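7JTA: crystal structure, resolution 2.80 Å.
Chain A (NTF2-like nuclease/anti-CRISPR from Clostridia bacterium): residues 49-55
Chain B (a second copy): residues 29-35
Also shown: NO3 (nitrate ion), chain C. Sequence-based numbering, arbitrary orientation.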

ATOM      1  N   ILE A  49      15.534 -15.370   2.393  1.00 68.74           N
ATOM      2  CA  ILE A  49      16.336 -15.587   1.198  1.00 75.24           C
ATOM      3  C   ILE A  49      15.975 -14.623   0.076  1.00 82.95           C
ATOM      4  O   ILE A  49      16.767 -14.473  -0.867  1.00 88.28           O
ATOM      5  CB  ILE A  49      16.222 -17.043   0.707  1.00 73.99           C
ATOM      6  CG1 ILE A  49      14.801 -17.324   0.216  1.00 79.07           C
ATOM      7  CG2 ILE A  49      16.596 -18.008   1.817  1.00 75.60           C
ATOM      8  CD1 ILE A  49      14.525 -18.786  -0.064  1.00 77.39           C
ATOM      9  N   ARG A  50      14.814 -13.976   0.140  1.00 84.04           N
ATOM     10  CA  ARG A  50      14.382 -13.057  -0.901  1.00 69.59           C
ATOM     11  C   ARG A  50      13.393 -12.076  -0.297  1.00 69.00           C
ATOM     12  O   ARG A  50      12.514 -12.470   0.472  1.00 74.37           O
ATOM     13  CB  ARG A  50      13.734 -13.805  -2.072  1.00 67.41           C
ATOM     14  CG  ARG A  50      13.322 -12.909  -3.229  1.00 62.41           C
ATOM     15  CD  ARG A  50      12.546 -13.675  -4.292  1.00 66.04           C
ATOM     16  NE  ARG A  50      12.253 -12.833  -5.450  1.00 91.65           N
ATOM     17  CZ  ARG A  50      11.370 -13.131  -6.398  1.00 92.37           C
ATOM     18  NH1 ARG A  50      10.671 -14.259  -6.338  1.00 86.28           N
ATOM     19  NH2 ARG A  50      11.177 -12.295  -7.409  1.00103.55           N
ATOM     20  N   ILE A  51      13.547 -10.803  -0.646  1.00 69.74           N
ATOM     21  CA  ILE A  51      12.611  -9.750  -0.269  1.00 58.84           C
ATOM     22  C   ILE A  51      11.869  -9.315  -1.523  1.00 64.47           C
ATOM     23  O   ILE A  51      12.495  -9.003  -2.543  1.00 71.46           O
ATOM     24  CB  ILE A  51      13.329  -8.552   0.380  1.00 64.40           C
ATOM     25  CG1 ILE A  51      14.107  -8.983   1.626  1.00 61.38           C
ATOM     26  CG2 ILE A  51      12.330  -7.455   0.736  1.00 67.57           C
ATOM     27  CD1 ILE A  51      13.265  -9.079   2.875  1.00 67.24           C
ATOM     28  N   VAL A  52      10.547  -9.287  -1.451  1.00 64.86           N
ATOM     29  CA  VAL A  52       9.707  -8.865  -2.561  1.00 51.49           C
ATOM     30  C   VAL A  52       8.980  -7.597  -2.141  1.00 52.54           C
ATOM     31  O   VAL A  52       7.937  -7.655  -1.492  1.00 59.73           O
ATOM     32  CB  VAL A  52       8.708  -9.966  -2.962  1.00 54.74           C
ATOM     33  CG1 VAL A  52       7.748  -9.448  -4.021  1.00 49.94           C
ATOM     34  CG2 VAL A  52       9.452 -11.196  -3.451  1.00 65.37           C
ATOM     35  N   PRO A  53       9.492  -6.426  -2.517  1.00 57.83           N
ATOM     36  CA  PRO A  53       8.813  -5.178  -2.152  1.00 51.76           C
ATOM     37  C   PRO A  53       7.419  -5.118  -2.756  1.00 50.93           C
ATOM     38  O   PRO A  53       7.205  -5.484  -3.913  1.00 58.34           O
ATOM     39  CB  PRO A  53       9.729  -4.091  -2.723  1.00 55.23           C
ATOM     40  CG  PRO A  53      11.057  -4.755  -2.875  1.00 54.69           C
ATOM     41  CD  PRO A  53      10.757  -6.178  -3.225  1.00 41.87           C
ATOM     42  N   ILE A  54       6.462  -4.673  -1.950  1.00 52.40           N
ATOM     43  CA  ILE A  54       5.069  -4.615  -2.352  1.00 52.53           C
ATOM     44  C   ILE A  54       4.611  -3.183  -2.591  1.00 55.75           C
ATOM     45  O   ILE A  54       3.916  -2.910  -3.570  1.00 59.09           O
ATOM     46  CB  ILE A  54       4.160  -5.312  -1.317  1.00 57.55           C
ATOM     47  CG1 ILE A  54       4.496  -6.801  -1.221  1.00 54.71           C
ATOM     48  CG2 ILE A  54       2.693  -5.097  -1.669  1.00 47.27           C
ATOM     49  CD1 ILE A  54       3.558  -7.556  -0.314  1.00 60.58           C
ATOM     50  N   SER A  55       4.994  -2.256  -1.714  1.00 56.49           N
ATOM     51  CA  SER A  55       4.546  -0.880  -1.851  1.00 54.08           C
ATOM     52  C   SER A  55       5.435   0.033  -1.021  1.00 51.45           C
ATOM     53  O   SER A  55       5.912  -0.346   0.051  1.00 61.09           O
ATOM     54  CB  SER A  55       3.085  -0.729  -1.426  1.00 43.86           C
ATOM     55  OG  SER A  55       2.976  -0.661  -0.019  1.00 75.12           O
TER
ATOM     56  N   ASP B  29      12.156  -4.753 -11.517  1.00 93.95           N
ATOM     57  CA  ASP B  29      13.252  -5.198 -10.666  1.00108.23           C
ATOM     58  C   ASP B  29      13.076  -6.672 -10.346  1.00 89.85           C
ATOM     59  O   ASP B  29      11.999  -7.090  -9.915  1.00 95.22           O
ATOM     60  CB  ASP B  29      13.321  -4.392  -9.365  1.00 95.46           C
ATOM     61  CG  ASP B  29      14.599  -4.655  -8.588  1.00117.51           C
ATOM     62  OD1 ASP B  29      15.360  -5.564  -8.985  1.00115.82           O
ATOM     63  OD2 ASP B  29      14.840  -3.958  -7.580  1.00131.33           O
ATOM     64  N   ASP B  30      14.138  -7.449 -10.556  1.00 90.94           N
ATOM     65  CA  ASP B  30      14.135  -8.879 -10.253  1.00101.94           C
ATOM     66  C   ASP B  30      12.906  -9.570 -10.843  1.00 86.33           C
ATOM     67  O   ASP B  30      12.318 -10.468 -10.236  1.00102.82           O
ATOM     68  CB  ASP B  30      14.229  -9.116  -8.743  1.00 82.24           C
ATOM     69  N   GLY B  31      12.521  -9.158 -12.048  1.00 74.36           N
ATOM     70  CA  GLY B  31      11.442  -9.803 -12.771  1.00 76.10           C
ATOM     71  C   GLY B  31      10.043  -9.345 -12.417  1.00 81.33           C
ATOM     72  O   GLY B  31       9.077  -9.909 -12.947  1.00 78.88           O
ATOM     73  N   LEU B  32       9.894  -8.350 -11.547  1.00 70.88           N
ATOM     74  CA  LEU B  32       8.591  -7.837 -11.151  1.00 65.79           C
ATOM     75  C   LEU B  32       8.426  -6.397 -11.623  1.00 64.28           C
ATOM     76  O   LEU B  32       9.402  -5.652 -11.739  1.00 66.22           O
ATOM     77  CB  LEU B  32       8.414  -7.915  -9.631  1.00 70.10           C
ATOM     78  CG  LEU B  32       8.468  -9.316  -9.021  1.00 63.00           C
ATOM     79  CD1 LEU B  32       8.403  -9.231  -7.512  1.00 59.99           C
ATOM     80  CD2 LEU B  32       7.352 -10.201  -9.565  1.00 62.07           C
ATOM     81  N   ARG B  33       7.181  -6.002 -11.880  1.00 67.36           N
ATOM     82  CA  ARG B  33       6.871  -4.684 -12.420  1.00 62.82           C
ATOM     83  C   ARG B  33       6.203  -3.806 -11.368  1.00 63.53           C
ATOM     84  O   ARG B  33       5.301  -4.250 -10.649  1.00 60.19           O
ATOM     85  CB  ARG B  33       5.967  -4.784 -13.654  1.00 57.40           C
ATOM     86  CG  ARG B  33       6.649  -5.377 -14.871  1.00 82.68           C
ATOM     87  CD  ARG B  33       6.070  -4.798 -16.147  1.00 89.02           C
ATOM     88  NE  ARG B  33       4.613  -4.783 -16.109  1.00106.55           N
ATOM     89  CZ  ARG B  33       3.850  -4.110 -16.963  1.00128.94           C
ATOM     90  NH1 ARG B  33       4.407  -3.388 -17.928  1.00130.69           N
ATOM     91  NH2 ARG B  33       2.530  -4.154 -16.849  1.00137.62           N
ATOM     92  N   TYR B  34       6.648  -2.554 -11.294  1.00 61.05           N
ATOM     93  CA  TYR B  34       6.137  -1.586 -10.336  1.00 57.69           C
ATOM     94  C   TYR B  34       5.670  -0.332 -11.059  1.00 58.75           C
ATOM     95  O   TYR B  34       6.203   0.039 -12.109  1.00 60.71           O
ATOM     96  CB  TYR B  34       7.204  -1.203  -9.303  1.00 54.92           C
ATOM     97  CG  TYR B  34       7.610  -2.338  -8.404  1.00 63.60           C
ATOM     98  CD1 TYR B  34       8.678  -3.157  -8.731  1.00 65.03           C
ATOM     99  CD2 TYR B  34       6.913  -2.602  -7.232  1.00 65.38           C
ATOM    100  CE1 TYR B  34       9.049  -4.203  -7.912  1.00 64.28           C
ATOM    101  CE2 TYR B  34       7.276  -3.639  -6.410  1.00 58.84           C
ATOM    102  CZ  TYR B  34       8.344  -4.438  -6.752  1.00 58.48           C
ATOM    103  OH  TYR B  34       8.708  -5.474  -5.929  1.00 64.82           O
ATOM    104  N   ARG B  35       4.672   0.323 -10.477  1.00 58.96           N
ATOM    105  CA  ARG B  35       4.176   1.609 -10.948  1.00 51.37           C
ATOM    106  C   ARG B  35       4.554   2.673  -9.929  1.00 58.80           C
ATOM    107  O   ARG B  35       4.093   2.633  -8.782  1.00 62.43           O
ATOM    108  CB  ARG B  35       2.664   1.570 -11.153  1.00 57.03           C
ATOM    109  CG  ARG B  35       2.065   2.896 -11.595  1.00 63.53           C
ATOM    110  CD  ARG B  35       0.580   2.736 -11.869  1.00 85.09           C
ATOM    111  NE  ARG B  35       0.041   3.829 -12.672  1.00108.34           N
ATOM    112  CZ  ARG B  35      -0.814   4.735 -12.208  1.00121.58           C
ATOM    113  NH1 ARG B  35      -1.221   4.676 -10.946  1.00125.84           N
ATOM    114  NH2 ARG B  35      -1.266   5.698 -13.003  1.00111.79           N
TER
HETATM  115  N   NO3 C 101       8.356 -13.749  -8.857  0.69 94.94           N
HETATM  116  O1  NO3 C 101       8.797 -13.891  -7.679  0.69 79.21           O
HETATM  117  O2  NO3 C 101       9.124 -13.307  -9.764  0.69 90.31           O
HETATM  118  O3  NO3 C 101       7.153 -14.050  -9.122  0.69 74.12           O

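A nitrate ion, probably from the crystallisation liquor, sits at one end of this contact and touches both chains. Arg A50 holds it. NH1 of Arg A50 lies 2.3 Å from O1 of the nitrate, a very short hydrogen bond. NH2 of Arg A50 adds two weak ones, at 2.9 Å to O1 and 3.3 Å to O2. On the other chain, CD2 of Leu B32 packs 3.6 Å from nitrate O2.

Arg A50 can reach this far because its side chain is extended, with chi1, chi2 and chi3 all t. Its NH2 also comes within 3.6 Å of the backbone O of Asp B30, a contact but not a hydrogen bond. The Asp B30 side chain is not modelled beyond CB.

The one direct hydrogen bond between the stretches is made by Tyr B34. Its OH donates to the backbone O of Pro A53 at 2.5 Å, a short distance. The two strands run at 25° to each other, and their axes come no closer than 9.0 Å. No backbone hydrogen bonds join them, so side chains must span the gap. Tyrosine suits this place: its long side chain carries a hydroxyl to the far strand. Proline has no amide hydrogen to give, but its carbonyl O accepts the bond from Tyr B34. The Pro A53 ring also meets the hydroxyl end of the tyrosine, with CB of Pro A53 4.3 Å from CZ of Tyr B34.

Between the two polar sites lies a small apolar contact. CG1 of Val A52 meets CD1 of Leu B32 at 3.6 Å. Leu B32 points toward chain A and closes a type I' turn that starts at Asp B29. Gly B31 fits that turn, because a CB there would jam against the preceding carbonyl O. The stretches bury 238 Å² in total, and Tyr B34 has the largest share.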